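Long-range contact in ubiquitin-like-specific protease 2 (Saccharomyces cerevisiae, PDB 5LNB), which removes SUMO from modified proteins as a cysteine protease of the C48 (Ulp1) family: residues 93-98 with 179-184. Sequence-based numbering, arbitrary orientation.
Sequences DYYSNV and KEFLIS
Tyr-95, Val-98, Phe-181 and Ser-184 form a helix-to-helix contact near the periphery of the catalytic domain, where the short, weakly bonded helix 94-98 lies against the long helix 172-190. The two segment axes approach to 9.6 Å and cross at -72°, and the nearest CA pair is Tyr-95 with Phe-181. Within the two segments, the Tyr-95 ring meets two partners. Over one face sits Ser-184 CB, 3.9 Å from the ring centroid, a CH-pi contact that presses closest on Tyr-95 CG. At the ring's edge, near its plane, Phe-181 CD1 comes within 3.9 Å of Tyr-95 CD1; the two rings cross obliquely, their planes at 42°. Tyr-95 CG stands anti to its backbone N (chi1 -167°), which brings CG up against Ser-184 CB; farther out, the OH is hydrogen-bonded to Asp-188 on the same helix, 172-190. In this Ulp1-type cysteine protease domain, the contact thus joins helix 172-190, which connects strands 159-164 and 199-203 of the central mixed sheet, to a short helix preceding strand 112-119. An alanine in place of Tyr-95 would probably leave Asp-188 without its hydroxyl partner and open a gap beside Ser-184 CB and Phe-181 CD1 where the ring had lain. Deeper in, Val-98 CG2 lies 3.8 Å from Phe-181 CE1, the side chains crossing at about a right angle, while Phe-83 meets the Phe-181 ring edge-to-face. On the other flank, Tyr-94 CD2 reaches Glu-180 CB at 4.3 Å; the Glu-180 carboxylate is engaged in a salt bridge with Lys-196.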
ATOM      1  N   ASP A  93     -18.011  -9.053  14.070  1.00 38.80           N
ATOM      2  CA  ASP A  93     -16.810  -9.313  14.855  1.00 32.28           C
ATOM      3  C   ASP A  93     -15.569  -9.130  13.990  1.00 31.90           C
ATOM      4  O   ASP A  93     -14.987 -10.107  13.506  1.00 34.14           O
ATOM      5  CB  ASP A  93     -16.864 -10.725  15.438  1.00 34.55           C
ATOM      6  CG  ASP A  93     -15.746 -11.002  16.433  1.00 42.65           C
ATOM      7  OD1 ASP A  93     -14.740 -10.258  16.453  1.00 44.55           O
ATOM      8  OD2 ASP A  93     -15.874 -11.983  17.193  1.00 45.87           O
ATOM      9  N   TYR A  94     -15.163  -7.877  13.781  1.00 27.34           N
ATOM     10  CA  TYR A  94     -14.060  -7.598  12.870  1.00 26.76           C
ATOM     11  C   TYR A  94     -12.826  -8.414  13.221  1.00 29.01           C
ATOM     12  O   TYR A  94     -12.178  -8.990  12.341  1.00 30.13           O
ATOM     13  CB  TYR A  94     -13.729  -6.105  12.895  1.00 30.39           C
ATOM     14  CG  TYR A  94     -14.800  -5.225  12.295  1.00 37.31           C
ATOM     15  CD1 TYR A  94     -15.321  -5.487  11.035  1.00 35.08           C
ATOM     16  CD2 TYR A  94     -15.302  -4.129  12.998  1.00 44.98           C
ATOM     17  CE1 TYR A  94     -16.306  -4.676  10.480  1.00 35.36           C
ATOM     18  CE2 TYR A  94     -16.286  -3.313  12.452  1.00 42.90           C
ATOM     19  CZ  TYR A  94     -16.779  -3.592  11.192  1.00 41.74           C
ATOM     20  OH  TYR A  94     -17.750  -2.783  10.650  1.00 45.62           O
ATOM     21  N   TYR A  95     -12.480  -8.473  14.507  1.00 25.17           N
ATOM     22  CA  TYR A  95     -11.202  -9.059  14.876  1.00 24.22           C
ATOM     23  C   TYR A  95     -11.183 -10.562  14.615  1.00 25.46           C
ATOM     24  O   TYR A  95     -10.204 -11.091  14.078  1.00 23.64           O
ATOM     25  CB  TYR A  95     -10.878  -8.750  16.338  1.00 24.83           C
ATOM     26  CG  TYR A  95      -9.446  -9.052  16.665  1.00 26.50           C
ATOM     27  CD1 TYR A  95      -8.414  -8.353  16.050  1.00 25.60           C
ATOM     28  CD2 TYR A  95      -9.115 -10.057  17.559  1.00 23.38           C
ATOM     29  CE1 TYR A  95      -7.095  -8.641  16.330  1.00 25.69           C
ATOM     30  CE2 TYR A  95      -7.801 -10.348  17.845  1.00 22.25           C
ATOM     31  CZ  TYR A  95      -6.799  -9.639  17.237  1.00 23.04           C
ATOM     32  OH  TYR A  95      -5.488  -9.943  17.522  1.00 28.13           O
ATOM     33  N   SER A  96     -12.261 -11.266  14.976  1.00 23.37           N
ATOM     34  CA  SER A  96     -12.332 -12.697  14.698  1.00 24.94           C
ATOM     35  C   SER A  96     -12.062 -13.009  13.235  1.00 28.42           C
ATOM     36  O   SER A  96     -11.560 -14.092  12.918  1.00 30.83           O
ATOM     37  CB  SER A  96     -13.703 -13.250  15.087  1.00 31.63           C
ATOM     38  OG  SER A  96     -13.872 -13.204  16.490  1.00 49.46           O
ATOM     39  N   ASN A  97     -12.403 -12.085  12.329  1.00 22.94           N
ATOM     40  CA  ASN A  97     -12.247 -12.348  10.903  1.00 23.41           C
ATOM     41  C   ASN A  97     -10.779 -12.501  10.521  1.00 23.55           C
ATOM     42  O   ASN A  97     -10.445 -13.316   9.655  1.00 23.83           O
ATOM     43  CB  ASN A  97     -12.894 -11.229  10.080  1.00 22.62           C
ATOM     44  CG  ASN A  97     -14.402 -11.184  10.235  1.00 31.91           C
ATOM     45  OD1 ASN A  97     -15.028 -12.189  10.561  1.00 34.29           O
ATOM     46  ND2 ASN A  97     -14.996 -10.015   9.992  1.00 27.27           N
ATOM     47  N   VAL A  98      -9.892 -11.731  11.152  1.00 22.07           N
ATOM     48  CA  VAL A  98      -8.485 -11.684  10.772  1.00 20.20           C
ATOM     49  C   VAL A  98      -7.566 -12.188  11.880  1.00 25.03           C
ATOM     50  O   VAL A  98      -6.352 -11.988  11.801  1.00 28.02           O
ATOM     51  CB  VAL A  98      -8.072 -10.267  10.334  1.00 21.97           C
ATOM     52  CG1 VAL A  98      -8.767  -9.883   9.044  1.00 23.48           C
ATOM     53  CG2 VAL A  98      -8.377  -9.247  11.435  1.00 19.21           C
ATOM     54  N   LYS A 179      -9.833   1.191  13.269  1.00 25.38           N
ATOM     55  CA  LYS A 179      -9.737   1.601  14.666  1.00 23.92           C
ATOM     56  C   LYS A 179     -10.078   0.443  15.596  1.00 24.32           C
ATOM     57  O   LYS A 179      -9.353   0.168  16.558  1.00 26.25           O
ATOM     58  CB  LYS A 179     -10.658   2.786  14.936  1.00 24.13           C
ATOM     59  CG  LYS A 179     -10.358   4.024  14.133  1.00 26.70           C
ATOM     60  CD  LYS A 179     -10.960   5.242  14.810  1.00 26.29           C
ATOM     61  CE  LYS A 179     -10.772   6.504  13.979  1.00 25.92           C
ATOM     62  NZ  LYS A 179     -11.458   7.676  14.647  1.00 28.39           N
ATOM     63  N   GLU A 180     -11.187  -0.250  15.328  1.00 25.74           N
ATOM     64  CA  GLU A 180     -11.598  -1.335  16.215  1.00 27.21           C
ATOM     65  C   GLU A 180     -10.618  -2.498  16.152  1.00 31.18           C
ATOM     66  O   GLU A 180     -10.322  -3.131  17.175  1.00 35.73           O
ATOM     67  CB  GLU A 180     -13.016  -1.789  15.862  1.00 31.34           C
ATOM     68  CG  GLU A 180     -14.078  -0.687  16.040  1.00 35.62           C
ATOM     69  CD  GLU A 180     -14.329  -0.297  17.508  1.00 47.73           C
ATOM     70  OE1 GLU A 180     -14.123  -1.137  18.417  1.00 46.91           O
ATOM     71  OE2 GLU A 180     -14.743   0.859  17.752  1.00 51.35           O
ATOM     72  N   PHE A 181     -10.092  -2.784  14.959  1.00 30.15           N
ATOM     73  CA  PHE A 181      -9.046  -3.790  14.821  1.00 23.59           C
ATOM     74  C   PHE A 181      -7.868  -3.481  15.736  1.00 23.27           C
ATOM     75  O   PHE A 181      -7.372  -4.360  16.450  1.00 24.43           O
ATOM     76  CB  PHE A 181      -8.579  -3.864  13.368  1.00 20.49           C
ATOM     77  CG  PHE A 181      -7.296  -4.613  13.201  1.00 22.62           C
ATOM     78  CD1 PHE A 181      -7.286  -6.005  13.215  1.00 17.77           C
ATOM     79  CD2 PHE A 181      -6.093  -3.934  13.075  1.00 19.82           C
ATOM     80  CE1 PHE A 181      -6.106  -6.703  13.074  1.00 18.86           C
ATOM     81  CE2 PHE A 181      -4.905  -4.627  12.933  1.00 20.67           C
ATOM     82  CZ  PHE A 181      -4.907  -6.019  12.936  1.00 19.62           C
ATOM     83  N   LEU A 182      -7.405  -2.228  15.726  1.00 23.38           N
ATOM     84  CA  LEU A 182      -6.239  -1.866  16.526  1.00 22.01           C
ATOM     85  C   LEU A 182      -6.519  -2.031  18.008  1.00 23.22           C
ATOM     86  O   LEU A 182      -5.637  -2.432  18.775  1.00 21.53           O
ATOM     87  CB  LEU A 182      -5.819  -0.428  16.234  1.00 22.27           C
ATOM     88  CG  LEU A 182      -5.266  -0.199  14.838  1.00 20.27           C
ATOM     89  CD1 LEU A 182      -5.062   1.298  14.587  1.00 18.00           C
ATOM     90  CD2 LEU A 182      -3.962  -1.019  14.660  1.00 17.51           C
ATOM     91  N   ILE A 183      -7.738  -1.711  18.431  1.00 20.60           N
ATOM     92  CA  ILE A 183      -8.086  -1.820  19.840  1.00 21.83           C
ATOM     93  C   ILE A 183      -8.077  -3.279  20.269  1.00 21.93           C
ATOM     94  O   ILE A 183      -7.519  -3.633  21.314  1.00 24.45           O
ATOM     95  CB  ILE A 183      -9.449  -1.158  20.100  1.00 23.10           C
ATOM     96  CG1 ILE A 183      -9.332   0.355  19.916  1.00 23.51           C
ATOM     97  CG2 ILE A 183      -9.949  -1.489  21.494  1.00 24.53           C
ATOM     98  CD1 ILE A 183     -10.651   1.090  20.066  1.00 24.97           C
ATOM     99  N   SER A 184      -8.692  -4.144  19.462  1.00 24.79           N
ATOM    100  CA  SER A 184      -8.711  -5.569  19.766  1.00 22.48           C
ATOM    101  C   SER A 184      -7.312  -6.157  19.683  1.00 23.66           C
ATOM    102  O   SER A 184      -6.900  -6.938  20.552  1.00 21.86           O
ATOM    103  CB  SER A 184      -9.654  -6.292  18.809  1.00 23.62           C
ATOM    104  OG  SER A 184     -10.971  -5.793  18.941  1.00 27.96           O
TER